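Local coordinates for ABC transporter binding protein AcbH (Actinoplanes, PDB 3OO8) that binds beta-D-galactopyranose with exclusive preference, acting as the extracellular solute receptor of a bacterial ABC transporter, at residues Leu197-Ile201 and Asn202-Tyr206; Ile208-Lys212 and His213-Trp217. The protein carries 2 engineered substitutions. One frame throughout, in Å; residues are numbered along the deposited sequence.

Contact 1. Residues Leu197-Ile201 and Asn202-Tyr206; sequences LNLRI and NGYDY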
# COMPACT_ATOMS: atom_id res chain seq x y z
N LEU A 197 0.01 -0.43 13.65
CA LEU A 197 -0.36 -0.70 15.05
C LEU A 197 -1.71 -1.42 15.10
O LEU A 197 -1.85 -2.40 15.84
CB LEU A 197 -0.43 0.59 15.86
CG LEU A 197 0.94 1.22 16.06
CD1 LEU A 197 0.70 2.51 16.81
CD2 LEU A 197 1.84 0.33 16.92
N ASN A 198 -2.68 -0.93 14.33
CA ASN A 198 -4.00 -1.59 14.29
C ASN A 198 -3.93 -3.03 13.77
O ASN A 198 -4.53 -3.95 14.38
CB ASN A 198 -4.99 -0.72 13.48
CG ASN A 198 -6.44 -1.00 13.82
OD1 ASN A 198 -6.77 -1.36 14.95
ND2 ASN A 198 -7.33 -0.74 12.85
N LEU A 199 -3.16 -3.26 12.70
CA LEU A 199 -2.99 -4.63 12.15
C LEU A 199 -2.28 -5.56 13.13
O LEU A 199 -2.54 -6.75 13.12
CB LEU A 199 -2.13 -4.58 10.88
CG LEU A 199 -2.78 -3.89 9.67
CD1 LEU A 199 -1.82 -3.67 8.53
CD2 LEU A 199 -3.99 -4.71 9.20
N ARG A 200 -1.35 -5.02 13.92
CA ARG A 200 -0.59 -5.84 14.87
C ARG A 200 -1.34 -6.09 16.18
O ARG A 200 -1.11 -7.13 16.79
CB ARG A 200 0.72 -5.12 15.22
CG ARG A 200 1.67 -5.15 14.03
CD ARG A 200 2.42 -6.49 13.91
NE ARG A 200 3.48 -6.42 12.90
CZ ARG A 200 3.29 -6.57 11.59
NH1 ARG A 200 2.09 -6.86 11.09
NH2 ARG A 200 4.32 -6.46 10.77
N ILE A 201 -2.18 -5.15 16.62
CA ILE A 201 -2.93 -5.28 17.90
C ILE A 201 -4.29 -5.95 17.68
O ILE A 201 -4.62 -6.92 18.39
CB ILE A 201 -3.15 -3.90 18.53
CG1 ILE A 201 -1.78 -3.34 18.90
CG2 ILE A 201 -3.99 -3.98 19.83
CD1 ILE A 201 -1.79 -1.85 19.24
N ASN A 202 -5.03 -5.43 16.70
CA ASN A 202 -6.42 -5.85 16.44
C ASN A 202 -6.63 -6.78 15.25
O ASN A 202 -7.66 -7.47 15.17
CB ASN A 202 -7.32 -4.62 16.32
CG ASN A 202 -7.30 -3.76 17.59
OD1 ASN A 202 -7.01 -2.55 17.54
ND2 ASN A 202 -7.52 -4.40 18.73
N GLY A 203 -5.69 -6.78 14.30
CA GLY A 203 -5.76 -7.69 13.18
C GLY A 203 -6.41 -7.08 11.95
O GLY A 203 -6.95 -5.97 11.99
N TYR A 204 -6.34 -7.82 10.84
CA TYR A 204 -6.76 -7.32 9.53
C TYR A 204 -8.27 -7.14 9.43
O TYR A 204 -8.77 -6.11 8.95
CB TYR A 204 -6.32 -8.30 8.43
CG TYR A 204 -6.71 -7.88 7.03
CD1 TYR A 204 -5.93 -7.02 6.29
CD2 TYR A 204 -7.84 -8.42 6.43
CE1 TYR A 204 -6.30 -6.64 5.00
CE2 TYR A 204 -8.21 -8.04 5.14
CZ TYR A 204 -7.43 -7.17 4.44
OH TYR A 204 -7.81 -6.82 3.16
N ASP A 205 -9.01 -8.16 9.85
CA ASP A 205 -10.46 -8.08 9.75
C ASP A 205 -11.03 -6.87 10.49
O ASP A 205 -11.87 -6.12 9.97
CB ASP A 205 -11.10 -9.36 10.27
CG ASP A 205 -10.89 -10.54 9.33
OD1 ASP A 205 -10.59 -10.32 8.13
OD2 ASP A 205 -11.03 -11.69 9.80
N TYR A 206 -10.53 -6.65 11.71
CA TYR A 206 -10.91 -5.44 12.46
C TYR A 206 -10.48 -4.14 11.78
O TYR A 206 -11.24 -3.18 11.75
CB TYR A 206 -10.24 -5.49 13.86
CG TYR A 206 -10.57 -4.31 14.75
CD1 TYR A 206 -11.63 -4.36 15.65
CD2 TYR A 206 -9.78 -3.15 14.76
CE1 TYR A 206 -11.92 -3.28 16.48
CE2 TYR A 206 -10.09 -2.06 15.55
CZ TYR A 206 -11.13 -2.14 16.45
OH TYR A 206 -11.42 -1.09 17.27
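The Tyr206 ring takes the amide of Asn198 at its edge, the two planes 78° apart, with Asn198 CG 4.1 Å from Tyr206 CD2. Over one face of that ring, displaced toward the rim, sits Asn202 CG, 3.7 Å above the plane. With CG opposite the backbone N (chi1 -157°), Asn198 turns its amide toward Asn202 and the Tyr206 ring, and the two asparagine amides lie nearly perpendicular to each other. The other ring, Tyr204, has the carboxylate of Asp205 at its edge; Leu199 lies alongside it and brings CD2 obliquely to within 4.2 Å of Tyr204 CD1. Beyond, Tyr204 meets the ring of Tyr295, while Tyr206 OH is hydrogen-bonded to Asp219.

The backbone turns on one carbonyl. Asn198 O accepts from Asn202 N at 2.8 Å and from Gly203 N at 3.1 Å, so two N-H groups grip the one oxygen. A weaker CA-H...O contact joins Gly203 CA to Leu199 O at 3.4 Å. Gly203 has a phi of 95°, and with its psi a side chain would press on the preceding carbonyl oxygen. This is a tight helix-to-helix corner in which a single glycine both ends helix 191-201 and serves as N-cap of helix 204-212, within the class 2 solute-binding-protein fold.

Contact 2. Residues Ile208-Lys212 and His213-Trp217; sequences IKLMK and HEVPW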
# COMPACT_ATOMS: atom_id res chain seq x y z
N ILE A 208 -10.10 -3.54 8.60
CA ILE A 208 -10.98 -3.28 7.47
C ILE A 208 -12.39 -2.87 7.94
O ILE A 208 -12.99 -1.95 7.36
CB ILE A 208 -11.03 -4.47 6.44
CG1 ILE A 208 -9.62 -4.80 5.93
CG2 ILE A 208 -11.89 -4.10 5.25
CD1 ILE A 208 -8.88 -3.56 5.33
N LYS A 209 -12.90 -3.49 9.00
CA LYS A 209 -14.20 -3.10 9.57
C LYS A 209 -14.17 -1.65 10.00
O LYS A 209 -15.11 -0.89 9.72
CB LYS A 209 -14.58 -3.98 10.75
CG LYS A 209 -15.12 -5.37 10.38
CD LYS A 209 -15.39 -6.13 11.67
CE LYS A 209 -16.08 -7.45 11.40
NZ LYS A 209 -16.24 -8.18 12.69
N LEU A 210 -13.06 -1.25 10.64
CA LEU A 210 -12.92 0.13 11.07
C LEU A 210 -12.90 1.06 9.85
O LEU A 210 -13.56 2.10 9.83
CB LEU A 210 -11.65 0.33 11.91
CG LEU A 210 -11.42 1.74 12.48
CD1 LEU A 210 -12.51 2.15 13.47
CD2 LEU A 210 -10.04 1.89 13.12
N MET A 211 -12.15 0.67 8.82
CA MET A 211 -12.11 1.43 7.58
C MET A 211 -13.46 1.60 6.95
O MET A 211 -13.72 2.66 6.39
CB MET A 211 -11.16 0.79 6.57
CG MET A 211 -9.70 0.90 7.02
SD MET A 211 -8.90 2.46 7.43
CE MET A 211 -9.16 2.61 9.19
N LYS A 212 -14.28 0.56 7.00
CA LYS A 212 -15.63 0.59 6.41
C LYS A 212 -16.68 1.19 7.37
O LYS A 212 -17.85 1.38 6.98
CB LYS A 212 -16.02 -0.79 5.94
CG LYS A 212 -15.17 -1.30 4.74
CD LYS A 212 -15.57 -2.69 4.34
CE LYS A 212 -14.79 -3.16 3.11
NZ LYS A 212 -14.94 -2.25 1.91
N HIS A 213 -16.23 1.60 8.55
CA HIS A 213 -17.10 2.07 9.64
C HIS A 213 -18.14 1.03 10.11
O HIS A 213 -19.25 1.37 10.55
CB HIS A 213 -17.77 3.40 9.29
CG HIS A 213 -18.35 4.12 10.46
ND1 HIS A 213 -17.62 4.42 11.60
CD2 HIS A 213 -19.59 4.62 10.67
CE1 HIS A 213 -18.40 5.05 12.46
NE2 HIS A 213 -19.60 5.18 11.93
N GLU A 214 -17.75 -0.24 10.06
CA GLU A 214 -18.49 -1.35 10.66
C GLU A 214 -18.22 -1.46 12.16
O GLU A 214 -18.96 -2.10 12.90
CB GLU A 214 -18.19 -2.66 9.92
CG GLU A 214 -18.76 -2.56 8.52
CD GLU A 214 -18.21 -3.56 7.55
OE1 GLU A 214 -17.36 -4.40 7.95
OE2 GLU A 214 -18.61 -3.48 6.37
N VAL A 215 -17.15 -0.78 12.58
CA VAL A 215 -16.79 -0.62 13.99
C VAL A 215 -16.58 0.91 14.14
O VAL A 215 -16.06 1.56 13.24
CB VAL A 215 -15.45 -1.40 14.27
CG1 VAL A 215 -14.71 -0.84 15.48
CG2 VAL A 215 -15.73 -2.91 14.41
N PRO A 216 -17.01 1.50 15.26
CA PRO A 216 -16.82 2.96 15.39
C PRO A 216 -15.42 3.38 15.85
O PRO A 216 -14.71 2.57 16.44
CB PRO A 216 -17.82 3.34 16.48
CG PRO A 216 -17.99 2.11 17.28
CD PRO A 216 -17.70 0.91 16.42
N TRP A 217 -15.06 4.62 15.58
CA TRP A 217 -13.75 5.13 15.98
C TRP A 217 -13.63 5.24 17.47
O TRP A 217 -12.53 5.44 17.94
CB TRP A 217 -13.42 6.45 15.29
CG TRP A 217 -13.11 6.21 13.83
CD1 TRP A 217 -14.01 6.09 12.81
CD2 TRP A 217 -11.82 5.96 13.26
NE1 TRP A 217 -13.34 5.82 11.62
CE2 TRP A 217 -12.00 5.73 11.89
CE3 TRP A 217 -10.51 5.94 13.80
CZ2 TRP A 217 -10.93 5.49 11.01
CZ3 TRP A 217 -9.42 5.70 12.91
CH2 TRP A 217 -9.65 5.48 11.54
O HOH W 1 -14.28 4.73 9.02
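Leu210 lays its CD1 methyl on the face of the Trp217 indole, 3.9 Å from the centroid of the five-membered ring and only 11° off its normal, a well-centred CH-pi contact. Its other methyl, CD2, covers the six-membered ring, 3.9 Å from Trp217 CZ3. A chi1 of -177° carries the branched end of Leu210 over to the indole. The curled chain of Met211 brings CE obliquely to the indole, 3.7 Å from Trp217 CH2. At the indole edge and in its plane, a water accepts from Trp217 NE1 at 3.0 Å and donates to Leu210 O at 2.8 Å, tying the tryptophan back to the helix end. An alanine in place of Trp217 would probably leave the Leu210 and Met211 methyls without their aromatic partner and that water without its N-H donor. Val215 O, close to Leu210 CD1, is buried with no polar partner.

The opposite character appears among the charged side chains. Glu214 crosses Lys209 at about a right angle and runs alongside Lys212, but touches their aliphatic parts: Glu214 OE1 stays 6.2 Å from Lys209 NZ, and Lys212 NZ is likewise not in contact with the carboxylate, so neither lysine closes a salt bridge with it; Lys209 and Glu214 face solvent here. Lys212 NZ bonds instead to Gln95.

Between the two parts the helix stops. Glu214 N binds Lys209 O at 2.7 Å, and His213 N reaches Leu210 O at 3.0 Å. With His213 at a phi of 60°, these two bonds back into the last turn make a Schellman motif, the classic C-terminal cap of an alpha-helix, here ending helix 204-212.

How the contacts relate
Following the chain from the N terminus, contact 1 closes the corner between helix 191-201 and the first turn of helix 204-212. Contact 2 then closes at the other end of that short helix, so the two lie in series, neither nested nor crossed, with centres about 12 Å apart. They also touch directly: Tyr206 OH packs on Val215 CG1 at 3.8 Å, and Asn198 lies against Leu210. After contact 2 the chain proceeds to helix 220-232. Contact 1 joins helices 191-201 and 204-212 and packs on 220-232 through Asn198 and Asn202; contact 2 links the end of helix 204-212 to the C-terminal helices, Trp217 reaching 377-392 and 396-413.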